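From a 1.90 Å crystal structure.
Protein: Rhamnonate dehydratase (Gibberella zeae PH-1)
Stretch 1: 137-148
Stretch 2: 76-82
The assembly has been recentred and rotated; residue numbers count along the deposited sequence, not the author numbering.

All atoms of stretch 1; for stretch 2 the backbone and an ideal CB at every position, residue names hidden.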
# COMPACT_ATOMS: atom_id res chain seq x y z
N ASP A 137 -12.00 -38.61 4.94
CA ASP A 137 -10.55 -38.56 4.82
C ASP A 137 -9.89 -39.21 6.03
O ASP A 137 -8.94 -39.97 5.88
CB ASP A 137 -10.07 -37.11 4.70
CG ASP A 137 -8.57 -37.00 4.48
OD1 ASP A 137 -8.09 -37.39 3.39
OD2 ASP A 137 -7.86 -36.52 5.39
N LEU A 138 -10.39 -38.90 7.22
CA LEU A 138 -9.84 -39.47 8.45
C LEU A 138 -10.02 -40.99 8.45
O LEU A 138 -9.14 -41.72 8.91
CB LEU A 138 -10.50 -38.84 9.68
CG LEU A 138 -10.12 -37.38 9.95
CD1 LEU A 138 -10.98 -36.80 11.08
CD2 LEU A 138 -8.65 -37.30 10.32
N ALA A 139 -11.15 -41.46 7.94
CA ALA A 139 -11.40 -42.90 7.88
C ALA A 139 -10.39 -43.53 6.92
O ALA A 139 -9.94 -44.65 7.12
CB ALA A 139 -12.83 -43.18 7.41
N LEU A 140 -10.04 -42.80 5.86
CA LEU A 140 -9.07 -43.28 4.90
C LEU A 140 -7.71 -43.43 5.58
O LEU A 140 -7.03 -44.44 5.40
CB LEU A 140 -8.96 -42.33 3.70
CG LEU A 140 -10.07 -42.40 2.65
CD1 LEU A 140 -9.87 -41.28 1.63
CD2 LEU A 140 -10.04 -43.76 1.96
N TRP A 141 -7.33 -42.42 6.36
CA TRP A 141 -6.04 -42.49 7.05
C TRP A 141 -6.02 -43.61 8.08
O TRP A 141 -5.00 -44.28 8.24
CB TRP A 141 -5.72 -41.15 7.72
CG TRP A 141 -5.14 -40.15 6.75
CD1 TRP A 141 -5.79 -39.12 6.14
CD2 TRP A 141 -3.80 -40.13 6.25
NE1 TRP A 141 -4.94 -38.45 5.29
CE2 TRP A 141 -3.71 -39.05 5.34
CE3 TRP A 141 -2.66 -40.92 6.48
CZ2 TRP A 141 -2.52 -38.74 4.67
CZ3 TRP A 141 -1.49 -40.61 5.81
CH2 TRP A 141 -1.43 -39.53 4.91
N ASP A 142 -7.14 -43.83 8.76
CA ASP A 142 -7.24 -44.90 9.75
C ASP A 142 -7.01 -46.23 9.02
O ASP A 142 -6.28 -47.10 9.51
CB ASP A 142 -8.62 -44.89 10.42
CG ASP A 142 -8.73 -45.86 11.59
OD1 ASP A 142 -7.90 -45.78 12.52
OD2 ASP A 142 -9.65 -46.70 11.58
N LEU A 143 -7.63 -46.36 7.86
CA LEU A 143 -7.49 -47.57 7.04
C LEU A 143 -6.04 -47.78 6.60
O LEU A 143 -5.52 -48.89 6.66
CB LEU A 143 -8.40 -47.47 5.81
CG LEU A 143 -8.24 -48.53 4.72
CD1 LEU A 143 -8.57 -49.91 5.29
CD2 LEU A 143 -9.16 -48.20 3.55
N LEU A 144 -5.39 -46.71 6.15
CA LEU A 144 -4.01 -46.80 5.70
C LEU A 144 -3.10 -47.26 6.83
O LEU A 144 -2.21 -48.10 6.63
CB LEU A 144 -3.53 -45.44 5.17
CG LEU A 144 -4.16 -44.97 3.86
CD1 LEU A 144 -3.63 -43.59 3.50
CD2 LEU A 144 -3.86 -45.97 2.74
N GLY A 145 -3.31 -46.73 8.03
CA GLY A 145 -2.50 -47.12 9.16
C GLY A 145 -2.72 -48.58 9.51
O GLY A 145 -1.78 -49.30 9.86
N LYS A 146 -3.97 -49.04 9.42
CA LYS A 146 -4.29 -50.42 9.74
C LYS A 146 -3.72 -51.40 8.72
O LYS A 146 -3.22 -52.46 9.10
CB LYS A 146 -5.81 -50.59 9.87
CG LYS A 146 -6.32 -50.01 11.18
CD LYS A 146 -7.83 -49.93 11.26
CE LYS A 146 -8.24 -49.39 12.62
NZ LYS A 146 -9.70 -49.16 12.74
N VAL A 147 -3.78 -51.05 7.44
CA VAL A 147 -3.23 -51.93 6.42
C VAL A 147 -1.72 -52.09 6.58
O VAL A 147 -1.19 -53.19 6.45
CB VAL A 147 -3.54 -51.40 5.00
CG1 VAL A 147 -2.82 -52.26 3.95
CG2 VAL A 147 -5.04 -51.44 4.75
N ARG A 148 -1.03 -50.99 6.89
CA ARG A 148 0.42 -51.02 7.07
C ARG A 148 0.83 -51.38 8.49
O ARG A 148 2.01 -51.56 8.77
CB ARG A 148 1.02 -49.67 6.71
CG ARG A 148 0.92 -49.33 5.24
CD ARG A 148 1.42 -47.93 4.96
NE ARG A 148 1.40 -47.64 3.54
CZ ARG A 148 1.14 -46.44 3.03
NH1 ARG A 148 0.85 -45.43 3.85
NH2 ARG A 148 1.15 -46.25 1.72
N UNK A 76 -10.48 -56.88 3.66
CA UNK A 76 -11.27 -56.97 4.87
C UNK A 76 -10.91 -55.95 5.93
O UNK A 76 -11.60 -55.83 6.94
CB UNK A 76 -11.13 -58.37 5.46
N UNK A 77 -9.83 -55.21 5.72
CA UNK A 77 -9.41 -54.20 6.69
C UNK A 77 -10.42 -53.06 6.67
O UNK A 77 -10.89 -52.66 5.61
CB UNK A 77 -8.00 -53.69 6.39
N UNK A 78 -10.77 -52.56 7.85
CA UNK A 78 -11.73 -51.47 7.95
C UNK A 78 -11.19 -50.27 8.70
O UNK A 78 -10.71 -50.38 9.83
CB UNK A 78 -13.01 -51.96 8.63
N UNK A 79 -11.26 -49.11 8.06
CA UNK A 79 -10.82 -47.89 8.69
C UNK A 79 -12.07 -47.10 9.01
O UNK A 79 -13.05 -47.20 8.27
CB UNK A 79 -9.85 -47.10 7.80
N UNK A 80 -12.06 -46.33 10.08
CA UNK A 80 -13.23 -45.54 10.43
C UNK A 80 -12.88 -44.25 11.16
O UNK A 80 -11.75 -44.06 11.62
CB UNK A 80 -14.18 -46.38 11.29
N UNK A 81 -13.86 -43.36 11.25
CA UNK A 81 -13.68 -42.08 11.93
C UNK A 81 -15.05 -41.51 12.27
O UNK A 81 -16.05 -41.87 11.65
CB UNK A 81 -12.88 -41.10 11.07
N UNK A 82 -15.09 -40.64 13.27
CA UNK A 82 -16.34 -40.03 13.69
C UNK A 82 -16.24 -38.51 13.59
O UNK A 82 -15.15 -37.95 13.51
CB UNK A 82 -16.69 -40.45 15.12

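Position 76 lies beyond the reach of the helix, and an ideal CB there has nothing of stretch 1 within 5.5 Å. What speaks is the backbone: a phi of 91° by itself favours glycine, and the residue is Gly76.

At position 77 the CA-to-CB bond points toward the helix. The ideal CB sits 4.0 Å from Leu143 CD1 and 4.1 Å from Val147 CG2, with Lys146 CB a little farther off, so a small or medium side chain offering a methyl would suit: valine, threonine, perhaps alanine. The residue is Thr77. Its methyl CG2 lies 3.6 Å from Lys146 CB, 3.7 Å from Leu143 CD1 and 3.9 Å from Val147 CG2, while its hydroxyl OG1 is hydrogen-bonded to a residue just outside the two stretches.

Position 78 starts the strand and points its CB away, so stretch 1 hardly restricts the choice; a beta-branched residue would match the extended backbone. It is Val78, and its contribution is the carbonyl. A weak hydrogen bond runs from Lys146 NZ to Val78 O at 3.3 Å, and a water bridges the same two atoms, donating to Val78 O and accepting from Lys146 NZ, its O 2.7 Å from each.

Position 79 is the strictest. Its CB would point toward the helix and lie 2.3 Å from Leu143 N and 2.5 Å from Ala139 O, both clashes with the helix backbone. Phi and psi of -108° and 148° are ordinary strand values, open to nearly any residue but proline, so it is the contact that demands glycine. With Gly79, its CA comes within 3.7 Å of Leu143 CA, and the strand packs directly on the helix.

At position 80 the CB points away, but Asp142 OD2 and Lys146 NZ lie 4.5 and 5.5 Å from it. A polar side chain could address these charges, and an aromatic ring could turn back to the amine. Phe80 does the latter: with chi1 at 55° (p), its ring returns to the helix, placing Lys146 NZ 3.8 Å from the ring centroid in an off-centre cation-pi contact. Asp142 OD2 lies over one face, accepts a hydrogen bond from Phe80 N at 2.9 Å, and holds Lys146 NZ in a salt bridge at 2.7 Å.

Position 81 points toward the helix again, its ideal CB already 3.6 Å from both Leu138 CB and Ala139 N. Something small and apolar fits; Ala81 supplies one methyl, its CB packed 3.6 Å from Leu138 CB and 4.2 Å from Ala139 CB.

Position 82 points its CB away, with nothing of stretch 1 within 5.5 Å, so many side chains would do, beta-branched ones among them given the extended backbone. It is Thr82, whose hydroxyl is hydrogen-bonded elsewhere in the structure.

Stretch 2 (76-82) GTVGFAT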
# COMPACT_ATOMS: atom_id res chain seq x y z
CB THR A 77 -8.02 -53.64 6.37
OG1 THR A 77 -7.08 -54.72 6.25
CG2 THR A 77 -7.56 -52.69 7.47
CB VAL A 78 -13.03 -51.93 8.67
CG1 VAL A 78 -14.02 -50.77 8.77
CG2 VAL A 78 -13.67 -53.10 7.92
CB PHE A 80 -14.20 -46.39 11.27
CG PHE A 80 -13.59 -46.99 12.50
CD1 PHE A 80 -13.27 -46.21 13.60
CD2 PHE A 80 -13.33 -48.36 12.56
CE1 PHE A 80 -12.70 -46.77 14.75
CE2 PHE A 80 -12.76 -48.94 13.70
CZ PHE A 80 -12.45 -48.14 14.80
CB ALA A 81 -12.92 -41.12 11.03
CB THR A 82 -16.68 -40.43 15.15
OG1 THR A 82 -17.98 -39.94 15.49
CG2 THR A 82 -15.66 -39.85 16.12
O HOH W 1 -10.76 -51.63 12.19
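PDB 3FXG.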